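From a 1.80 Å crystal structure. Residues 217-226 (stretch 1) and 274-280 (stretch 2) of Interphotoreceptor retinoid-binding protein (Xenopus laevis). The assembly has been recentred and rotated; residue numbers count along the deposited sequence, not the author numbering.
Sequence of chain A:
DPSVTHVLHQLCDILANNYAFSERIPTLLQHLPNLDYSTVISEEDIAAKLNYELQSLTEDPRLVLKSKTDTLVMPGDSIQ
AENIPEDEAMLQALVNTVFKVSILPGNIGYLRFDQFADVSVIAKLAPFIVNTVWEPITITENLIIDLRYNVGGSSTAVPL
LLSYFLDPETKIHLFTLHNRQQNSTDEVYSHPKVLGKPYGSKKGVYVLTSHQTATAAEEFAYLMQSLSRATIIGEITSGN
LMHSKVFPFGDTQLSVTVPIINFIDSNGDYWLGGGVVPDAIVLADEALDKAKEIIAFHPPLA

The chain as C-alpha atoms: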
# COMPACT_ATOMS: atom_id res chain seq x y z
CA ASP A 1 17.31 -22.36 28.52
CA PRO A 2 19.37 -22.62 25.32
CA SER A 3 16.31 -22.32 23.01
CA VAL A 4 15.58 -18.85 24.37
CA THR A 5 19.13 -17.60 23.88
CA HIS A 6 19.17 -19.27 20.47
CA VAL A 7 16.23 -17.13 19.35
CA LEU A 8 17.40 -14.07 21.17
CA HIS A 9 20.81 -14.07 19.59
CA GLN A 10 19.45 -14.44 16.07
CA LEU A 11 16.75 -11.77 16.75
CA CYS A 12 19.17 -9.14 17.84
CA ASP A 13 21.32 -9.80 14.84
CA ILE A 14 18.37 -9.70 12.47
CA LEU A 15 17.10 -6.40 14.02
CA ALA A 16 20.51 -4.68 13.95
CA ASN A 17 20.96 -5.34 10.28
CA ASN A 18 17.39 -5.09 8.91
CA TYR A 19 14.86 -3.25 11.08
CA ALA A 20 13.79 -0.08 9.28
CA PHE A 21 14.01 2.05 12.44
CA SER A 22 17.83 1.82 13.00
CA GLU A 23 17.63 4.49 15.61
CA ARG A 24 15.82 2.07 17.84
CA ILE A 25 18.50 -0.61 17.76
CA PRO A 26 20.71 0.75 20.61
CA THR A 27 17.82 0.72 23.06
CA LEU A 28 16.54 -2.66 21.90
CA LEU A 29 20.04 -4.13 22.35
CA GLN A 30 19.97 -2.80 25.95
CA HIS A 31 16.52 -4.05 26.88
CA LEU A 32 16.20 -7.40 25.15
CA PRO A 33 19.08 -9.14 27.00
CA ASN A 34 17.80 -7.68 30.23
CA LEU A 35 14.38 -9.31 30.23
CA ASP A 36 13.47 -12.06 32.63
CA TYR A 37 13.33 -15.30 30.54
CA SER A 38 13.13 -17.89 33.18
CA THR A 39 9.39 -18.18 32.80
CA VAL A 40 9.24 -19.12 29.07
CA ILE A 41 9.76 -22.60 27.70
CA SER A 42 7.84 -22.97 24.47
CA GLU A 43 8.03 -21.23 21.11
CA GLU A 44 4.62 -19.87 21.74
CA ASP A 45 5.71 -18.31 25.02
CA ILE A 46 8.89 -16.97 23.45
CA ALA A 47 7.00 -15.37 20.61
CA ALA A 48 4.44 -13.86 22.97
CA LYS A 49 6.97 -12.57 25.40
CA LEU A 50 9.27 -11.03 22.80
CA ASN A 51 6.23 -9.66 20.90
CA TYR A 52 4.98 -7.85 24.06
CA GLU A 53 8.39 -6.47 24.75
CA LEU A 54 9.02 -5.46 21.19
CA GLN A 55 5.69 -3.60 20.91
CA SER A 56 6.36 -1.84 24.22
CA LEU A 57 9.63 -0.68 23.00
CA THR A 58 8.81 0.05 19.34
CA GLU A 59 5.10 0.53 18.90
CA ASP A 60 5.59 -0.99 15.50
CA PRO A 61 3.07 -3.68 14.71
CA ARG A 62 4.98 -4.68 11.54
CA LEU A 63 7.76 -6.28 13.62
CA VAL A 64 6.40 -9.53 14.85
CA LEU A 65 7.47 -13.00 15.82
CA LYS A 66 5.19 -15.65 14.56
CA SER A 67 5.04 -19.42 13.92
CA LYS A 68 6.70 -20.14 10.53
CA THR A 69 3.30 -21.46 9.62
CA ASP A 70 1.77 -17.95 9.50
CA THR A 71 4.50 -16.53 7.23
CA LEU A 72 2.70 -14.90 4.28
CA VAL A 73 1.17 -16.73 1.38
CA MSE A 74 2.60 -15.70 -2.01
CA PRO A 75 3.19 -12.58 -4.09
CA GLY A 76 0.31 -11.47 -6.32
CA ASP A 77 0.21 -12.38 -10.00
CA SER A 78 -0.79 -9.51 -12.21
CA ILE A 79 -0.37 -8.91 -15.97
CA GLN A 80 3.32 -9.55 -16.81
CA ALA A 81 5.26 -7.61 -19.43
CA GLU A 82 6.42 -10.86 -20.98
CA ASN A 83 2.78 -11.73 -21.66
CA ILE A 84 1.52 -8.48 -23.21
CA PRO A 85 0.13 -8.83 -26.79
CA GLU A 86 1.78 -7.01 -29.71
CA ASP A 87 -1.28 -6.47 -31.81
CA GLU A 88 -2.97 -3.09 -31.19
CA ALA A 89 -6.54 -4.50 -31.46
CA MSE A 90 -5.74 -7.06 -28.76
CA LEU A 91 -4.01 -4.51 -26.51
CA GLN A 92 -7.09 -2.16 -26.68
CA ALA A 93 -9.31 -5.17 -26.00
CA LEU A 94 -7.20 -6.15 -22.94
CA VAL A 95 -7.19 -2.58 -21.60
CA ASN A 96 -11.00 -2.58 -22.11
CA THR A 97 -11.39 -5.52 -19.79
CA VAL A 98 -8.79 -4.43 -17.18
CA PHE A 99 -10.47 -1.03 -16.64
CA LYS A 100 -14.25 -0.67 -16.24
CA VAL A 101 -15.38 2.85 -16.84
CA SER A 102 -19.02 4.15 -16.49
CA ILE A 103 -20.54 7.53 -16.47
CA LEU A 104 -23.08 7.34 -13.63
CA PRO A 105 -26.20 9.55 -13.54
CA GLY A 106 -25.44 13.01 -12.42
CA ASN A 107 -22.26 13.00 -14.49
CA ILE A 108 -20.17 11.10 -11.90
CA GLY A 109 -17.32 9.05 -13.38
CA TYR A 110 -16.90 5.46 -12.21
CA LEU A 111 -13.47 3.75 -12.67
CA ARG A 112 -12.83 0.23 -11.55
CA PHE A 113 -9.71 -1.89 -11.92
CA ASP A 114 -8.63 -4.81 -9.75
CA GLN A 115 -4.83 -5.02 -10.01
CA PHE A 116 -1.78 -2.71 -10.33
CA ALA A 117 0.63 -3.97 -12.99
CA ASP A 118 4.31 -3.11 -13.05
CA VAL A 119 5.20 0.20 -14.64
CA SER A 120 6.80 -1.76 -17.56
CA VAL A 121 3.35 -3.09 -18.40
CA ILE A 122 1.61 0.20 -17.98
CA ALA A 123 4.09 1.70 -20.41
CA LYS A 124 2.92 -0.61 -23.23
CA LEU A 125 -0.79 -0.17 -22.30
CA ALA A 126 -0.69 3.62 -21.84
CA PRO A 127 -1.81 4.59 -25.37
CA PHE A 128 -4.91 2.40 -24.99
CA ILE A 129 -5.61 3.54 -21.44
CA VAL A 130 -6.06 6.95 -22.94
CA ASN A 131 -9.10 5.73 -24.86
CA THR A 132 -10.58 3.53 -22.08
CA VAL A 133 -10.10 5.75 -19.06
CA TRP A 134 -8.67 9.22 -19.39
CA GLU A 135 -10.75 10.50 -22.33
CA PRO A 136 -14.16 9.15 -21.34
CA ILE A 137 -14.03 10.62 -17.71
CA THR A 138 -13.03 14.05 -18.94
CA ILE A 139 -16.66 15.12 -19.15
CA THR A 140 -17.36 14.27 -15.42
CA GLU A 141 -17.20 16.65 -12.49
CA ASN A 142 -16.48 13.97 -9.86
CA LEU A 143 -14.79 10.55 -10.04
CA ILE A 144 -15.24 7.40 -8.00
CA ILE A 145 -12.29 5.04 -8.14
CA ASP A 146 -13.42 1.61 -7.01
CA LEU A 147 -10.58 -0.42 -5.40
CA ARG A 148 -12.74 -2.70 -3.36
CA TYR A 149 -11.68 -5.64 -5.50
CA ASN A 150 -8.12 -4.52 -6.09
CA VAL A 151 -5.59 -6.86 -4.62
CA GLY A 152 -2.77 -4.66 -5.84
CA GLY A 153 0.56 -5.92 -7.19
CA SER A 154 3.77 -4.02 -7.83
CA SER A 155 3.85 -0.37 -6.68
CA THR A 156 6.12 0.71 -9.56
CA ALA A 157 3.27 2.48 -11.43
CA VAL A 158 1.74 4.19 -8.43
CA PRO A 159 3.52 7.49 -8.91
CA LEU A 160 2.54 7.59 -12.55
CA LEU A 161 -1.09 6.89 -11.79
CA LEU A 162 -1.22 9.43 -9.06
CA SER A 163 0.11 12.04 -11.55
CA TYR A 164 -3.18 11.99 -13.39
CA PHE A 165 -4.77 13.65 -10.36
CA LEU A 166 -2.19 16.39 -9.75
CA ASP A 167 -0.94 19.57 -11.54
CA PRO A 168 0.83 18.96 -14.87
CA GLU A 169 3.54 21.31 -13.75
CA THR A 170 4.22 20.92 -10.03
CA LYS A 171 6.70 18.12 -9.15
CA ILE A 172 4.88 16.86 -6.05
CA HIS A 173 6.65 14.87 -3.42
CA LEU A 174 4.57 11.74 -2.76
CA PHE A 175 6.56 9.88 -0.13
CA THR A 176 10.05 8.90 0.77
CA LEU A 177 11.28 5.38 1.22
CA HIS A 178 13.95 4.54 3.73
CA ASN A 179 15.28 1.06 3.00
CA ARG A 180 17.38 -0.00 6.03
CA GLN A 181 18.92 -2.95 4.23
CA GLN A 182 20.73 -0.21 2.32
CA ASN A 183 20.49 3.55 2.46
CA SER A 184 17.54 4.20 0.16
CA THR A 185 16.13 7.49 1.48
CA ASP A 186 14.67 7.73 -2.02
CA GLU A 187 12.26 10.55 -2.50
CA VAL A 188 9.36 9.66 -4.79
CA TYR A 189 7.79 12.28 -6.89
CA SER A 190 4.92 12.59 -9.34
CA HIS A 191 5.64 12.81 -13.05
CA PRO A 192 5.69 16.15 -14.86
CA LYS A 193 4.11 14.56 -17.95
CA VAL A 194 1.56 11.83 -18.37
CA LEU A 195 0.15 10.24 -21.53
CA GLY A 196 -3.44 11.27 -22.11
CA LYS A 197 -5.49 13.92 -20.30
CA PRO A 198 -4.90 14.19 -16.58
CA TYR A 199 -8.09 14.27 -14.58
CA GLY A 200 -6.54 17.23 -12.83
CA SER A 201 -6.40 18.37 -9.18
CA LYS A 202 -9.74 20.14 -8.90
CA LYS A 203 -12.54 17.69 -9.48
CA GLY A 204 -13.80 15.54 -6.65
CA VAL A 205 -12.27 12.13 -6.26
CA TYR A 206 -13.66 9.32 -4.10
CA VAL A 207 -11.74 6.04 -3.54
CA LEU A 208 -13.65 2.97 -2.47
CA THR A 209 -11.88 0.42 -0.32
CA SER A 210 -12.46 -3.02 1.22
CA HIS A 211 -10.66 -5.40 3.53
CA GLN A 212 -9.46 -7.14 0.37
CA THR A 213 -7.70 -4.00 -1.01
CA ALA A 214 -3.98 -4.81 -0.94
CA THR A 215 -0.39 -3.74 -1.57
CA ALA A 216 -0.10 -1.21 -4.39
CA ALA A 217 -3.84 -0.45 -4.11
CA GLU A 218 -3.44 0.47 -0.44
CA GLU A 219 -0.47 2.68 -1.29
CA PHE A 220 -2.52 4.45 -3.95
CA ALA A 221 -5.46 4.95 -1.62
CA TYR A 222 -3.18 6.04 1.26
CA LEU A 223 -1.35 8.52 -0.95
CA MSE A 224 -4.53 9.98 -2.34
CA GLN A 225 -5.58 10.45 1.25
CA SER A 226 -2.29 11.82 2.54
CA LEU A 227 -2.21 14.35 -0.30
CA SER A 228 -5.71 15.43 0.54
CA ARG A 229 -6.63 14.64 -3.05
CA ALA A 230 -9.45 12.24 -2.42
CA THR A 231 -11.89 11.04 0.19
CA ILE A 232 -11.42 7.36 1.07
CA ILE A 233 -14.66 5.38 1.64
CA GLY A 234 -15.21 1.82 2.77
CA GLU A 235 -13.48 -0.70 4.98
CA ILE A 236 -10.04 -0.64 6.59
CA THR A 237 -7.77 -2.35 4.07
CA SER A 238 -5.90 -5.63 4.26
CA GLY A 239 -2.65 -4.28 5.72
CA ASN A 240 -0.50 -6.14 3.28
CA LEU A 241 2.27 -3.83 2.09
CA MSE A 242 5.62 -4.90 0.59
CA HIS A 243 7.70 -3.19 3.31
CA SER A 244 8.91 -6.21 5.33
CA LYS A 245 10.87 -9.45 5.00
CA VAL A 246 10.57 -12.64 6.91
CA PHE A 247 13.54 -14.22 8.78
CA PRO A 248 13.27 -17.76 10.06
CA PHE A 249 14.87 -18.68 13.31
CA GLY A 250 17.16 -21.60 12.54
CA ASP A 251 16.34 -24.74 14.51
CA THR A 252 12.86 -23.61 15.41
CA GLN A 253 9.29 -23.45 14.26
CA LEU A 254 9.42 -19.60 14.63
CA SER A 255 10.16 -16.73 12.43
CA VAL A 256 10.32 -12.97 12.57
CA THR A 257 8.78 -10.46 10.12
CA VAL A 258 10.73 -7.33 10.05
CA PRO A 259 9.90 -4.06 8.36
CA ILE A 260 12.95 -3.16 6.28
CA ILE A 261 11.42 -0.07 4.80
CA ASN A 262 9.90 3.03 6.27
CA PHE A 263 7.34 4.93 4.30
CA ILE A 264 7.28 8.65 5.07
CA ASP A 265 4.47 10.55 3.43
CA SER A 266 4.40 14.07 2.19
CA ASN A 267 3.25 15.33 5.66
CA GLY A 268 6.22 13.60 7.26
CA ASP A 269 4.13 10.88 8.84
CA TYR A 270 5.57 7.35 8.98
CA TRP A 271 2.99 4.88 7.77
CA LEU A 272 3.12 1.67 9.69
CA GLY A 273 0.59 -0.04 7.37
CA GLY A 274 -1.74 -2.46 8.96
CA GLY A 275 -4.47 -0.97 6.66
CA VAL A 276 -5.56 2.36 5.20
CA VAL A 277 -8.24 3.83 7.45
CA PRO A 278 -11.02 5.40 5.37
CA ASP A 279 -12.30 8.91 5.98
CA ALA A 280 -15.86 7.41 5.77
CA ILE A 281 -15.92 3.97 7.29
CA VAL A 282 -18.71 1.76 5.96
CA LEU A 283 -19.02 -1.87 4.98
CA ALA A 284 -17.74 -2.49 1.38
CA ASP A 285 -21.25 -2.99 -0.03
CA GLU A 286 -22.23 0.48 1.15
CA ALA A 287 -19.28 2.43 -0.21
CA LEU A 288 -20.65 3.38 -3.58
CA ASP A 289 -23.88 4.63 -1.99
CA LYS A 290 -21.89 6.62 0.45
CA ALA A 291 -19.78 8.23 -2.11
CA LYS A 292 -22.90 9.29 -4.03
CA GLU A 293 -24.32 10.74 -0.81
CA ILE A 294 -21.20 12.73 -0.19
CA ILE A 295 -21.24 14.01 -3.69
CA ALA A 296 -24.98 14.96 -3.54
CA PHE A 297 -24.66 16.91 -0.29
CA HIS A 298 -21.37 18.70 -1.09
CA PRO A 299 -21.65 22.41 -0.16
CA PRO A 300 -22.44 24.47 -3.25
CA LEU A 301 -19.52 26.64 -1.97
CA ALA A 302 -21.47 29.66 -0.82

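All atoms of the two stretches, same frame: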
# COMPACT_ATOMS: atom_id res chain seq x y z
N ALA A 217 -2.56 -1.15 -4.22
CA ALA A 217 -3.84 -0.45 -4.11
C ALA A 217 -3.95 0.35 -2.81
O ALA A 217 -4.55 1.41 -2.79
CB ALA A 217 -5.01 -1.45 -4.29
N GLU A 218 -3.44 -0.23 -1.74
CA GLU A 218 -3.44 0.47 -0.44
C GLU A 218 -2.55 1.74 -0.47
O GLU A 218 -2.93 2.76 -0.02
CB GLU A 218 -2.96 -0.51 0.65
CG GLU A 218 -3.85 -1.73 0.87
CD GLU A 218 -3.38 -2.62 2.05
OE1 GLU A 218 -3.62 -2.21 3.28
OE2 GLU A 218 -2.72 -3.65 1.80
N GLU A 219 -1.40 1.57 -1.14
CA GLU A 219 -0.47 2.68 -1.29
C GLU A 219 -1.08 3.78 -2.03
O GLU A 219 -1.00 4.94 -1.63
CB GLU A 219 0.83 2.26 -1.93
CG GLU A 219 1.75 1.54 -0.97
CD GLU A 219 3.14 1.16 -1.60
OE1 GLU A 219 3.60 1.91 -2.49
OE2 GLU A 219 3.72 0.11 -1.13
N PHE A 220 -1.78 3.42 -3.11
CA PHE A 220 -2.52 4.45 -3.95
C PHE A 220 -3.55 5.16 -3.16
O PHE A 220 -3.63 6.44 -3.16
CB PHE A 220 -3.11 3.82 -5.24
CG PHE A 220 -3.84 4.79 -6.07
CD1 PHE A 220 -3.21 5.56 -6.96
CD2 PHE A 220 -5.24 4.89 -5.98
CE1 PHE A 220 -3.96 6.58 -7.64
CE2 PHE A 220 -5.91 5.76 -6.72
CZ PHE A 220 -5.29 6.60 -7.55
N ALA A 221 -4.38 4.37 -2.45
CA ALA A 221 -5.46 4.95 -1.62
C ALA A 221 -4.86 5.87 -0.49
O ALA A 221 -5.31 7.00 -0.19
CB ALA A 221 -6.35 3.89 -0.96
N TYR A 222 -3.87 5.28 0.15
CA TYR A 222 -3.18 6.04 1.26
C TYR A 222 -2.64 7.40 0.79
O TYR A 222 -2.89 8.46 1.39
CB TYR A 222 -2.08 5.19 1.88
CG TYR A 222 -1.41 5.88 3.03
CD1 TYR A 222 -1.98 5.90 4.29
CD2 TYR A 222 -0.26 6.61 2.80
CE1 TYR A 222 -1.33 6.65 5.36
CE2 TYR A 222 0.35 7.38 3.84
CZ TYR A 222 -0.20 7.34 5.12
OH TYR A 222 0.38 8.06 6.14
N LEU A 223 -1.94 7.32 -0.35
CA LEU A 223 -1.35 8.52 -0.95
C LEU A 223 -2.35 9.53 -1.42
O LEU A 223 -2.22 10.78 -1.15
CB LEU A 223 -0.37 8.12 -2.06
CG LEU A 223 0.86 7.48 -1.48
CD1 LEU A 223 1.66 6.98 -2.65
CD2 LEU A 223 1.76 8.50 -0.63
N MSE A 224 -3.47 9.07 -1.97
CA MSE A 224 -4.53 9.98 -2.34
C MSE A 224 -5.08 10.62 -1.11
O MSE A 224 -5.47 11.80 -1.15
CB MSE A 224 -5.65 9.32 -3.18
CG MSE A 224 -5.98 10.22 -4.51
SE MSE A 224 -5.03 10.31 -5.81
CE MSE A 224 -4.19 11.31 -5.48
N GLN A 225 -5.11 9.86 -0.02
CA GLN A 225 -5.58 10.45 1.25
C GLN A 225 -4.59 11.41 1.88
O GLN A 225 -4.94 12.47 2.33
CB GLN A 225 -5.95 9.22 2.23
CG GLN A 225 -6.49 9.70 3.52
CD GLN A 225 -6.75 8.54 4.47
OE1 GLN A 225 -5.79 7.82 4.82
NE2 GLN A 225 -8.03 8.24 4.71
N SER A 226 -3.31 11.04 1.92
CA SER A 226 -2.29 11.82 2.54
C SER A 226 -2.05 13.18 1.81
O SER A 226 -1.62 14.21 2.39
CB SER A 226 -0.99 11.01 2.62
OG SER A 226 -0.44 10.76 1.35
N GLY A 274 -0.70 -1.84 8.13
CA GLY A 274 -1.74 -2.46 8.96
C GLY A 274 -3.14 -2.15 8.41
O GLY A 274 -4.11 -2.61 9.02
N GLY A 275 -3.21 -1.33 7.33
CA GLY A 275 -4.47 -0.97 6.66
C GLY A 275 -4.70 0.49 6.53
O GLY A 275 -4.50 1.23 7.46
N VAL A 276 -5.16 0.95 5.37
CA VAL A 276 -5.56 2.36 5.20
C VAL A 276 -6.87 2.47 5.96
O VAL A 276 -7.73 1.56 5.92
CB VAL A 276 -5.85 2.66 3.73
CG1 VAL A 276 -6.43 4.03 3.56
CG2 VAL A 276 -4.58 2.50 2.92
N VAL A 277 -7.03 3.54 6.69
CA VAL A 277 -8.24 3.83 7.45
C VAL A 277 -9.04 4.85 6.71
O VAL A 277 -8.59 6.00 6.52
CB VAL A 277 -7.87 4.40 8.87
CG1 VAL A 277 -9.16 4.59 9.64
CG2 VAL A 277 -7.09 3.41 9.59
N PRO A 278 -10.20 4.46 6.18
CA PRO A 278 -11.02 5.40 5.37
C PRO A 278 -11.46 6.63 6.16
O PRO A 278 -11.59 6.57 7.40
CB PRO A 278 -12.24 4.58 5.03
CG PRO A 278 -11.66 3.16 4.94
CD PRO A 278 -10.74 3.10 6.15
N ASP A 279 -11.74 7.71 5.43
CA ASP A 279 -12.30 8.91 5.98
C ASP A 279 -13.77 8.55 6.37
O ASP A 279 -14.26 8.88 7.48
CB ASP A 279 -12.30 10.01 4.96
CG ASP A 279 -10.95 10.37 4.59
OD1 ASP A 279 -10.23 10.93 5.47
OD2 ASP A 279 -10.40 10.07 3.50
N ALA A 280 -14.47 7.82 5.50
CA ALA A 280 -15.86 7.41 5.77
C ALA A 280 -15.92 5.89 5.84
O ALA A 280 -15.91 5.20 4.81
CB ALA A 280 -16.82 7.97 4.71
O HOH W 1 -1.85 -1.04 4.94
O HOH W 2 -5.18 5.60 6.42

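Residues 217-226 form a continuous helical segment, held by i to i+4 backbone bonds such as Tyr 222 N to Glu 218 O (2.7 Å) and Gln 225 N to Ala 221 O (2.9 Å). The second stretch is largely irregular and passes along one side of this helix, coming nearest where the CA atoms of Tyr 222 and Val 276 lie 5.9 Å apart; the CA atoms of Gln 225 and Asp 279 are 8.4 Å apart. Gly 275 adopts phi/psi of 126/136, at which a CB would be jammed against the carbonyl O of Gly 274.

Val 276 supplies the apolar centre. Its side chain points toward the helix, with CG2 3.4 Å from Glu 218 O, 3.8 Å from Tyr 222 CB and 4.5 Å from Ala 221 CB; CG2 also lies at the edge of the Tyr 222 ring, near its plane.

Gln 225, extended with chi1 and chi2 both t, provides the direct polar link. Its NE2 donates to Val 277 O (2.9 Å, 166°) and, more weakly, to Asp 279 OD2 (3.2 Å), so one amide group ties the helix to two points of the loop. Water 2 extends this link, donating to Gln 225 OE1 and accepting from Val 277 N. Water 1 similarly joins Glu 218 OE1 to Gly 275 N, though its bond to the nitrogen is weak.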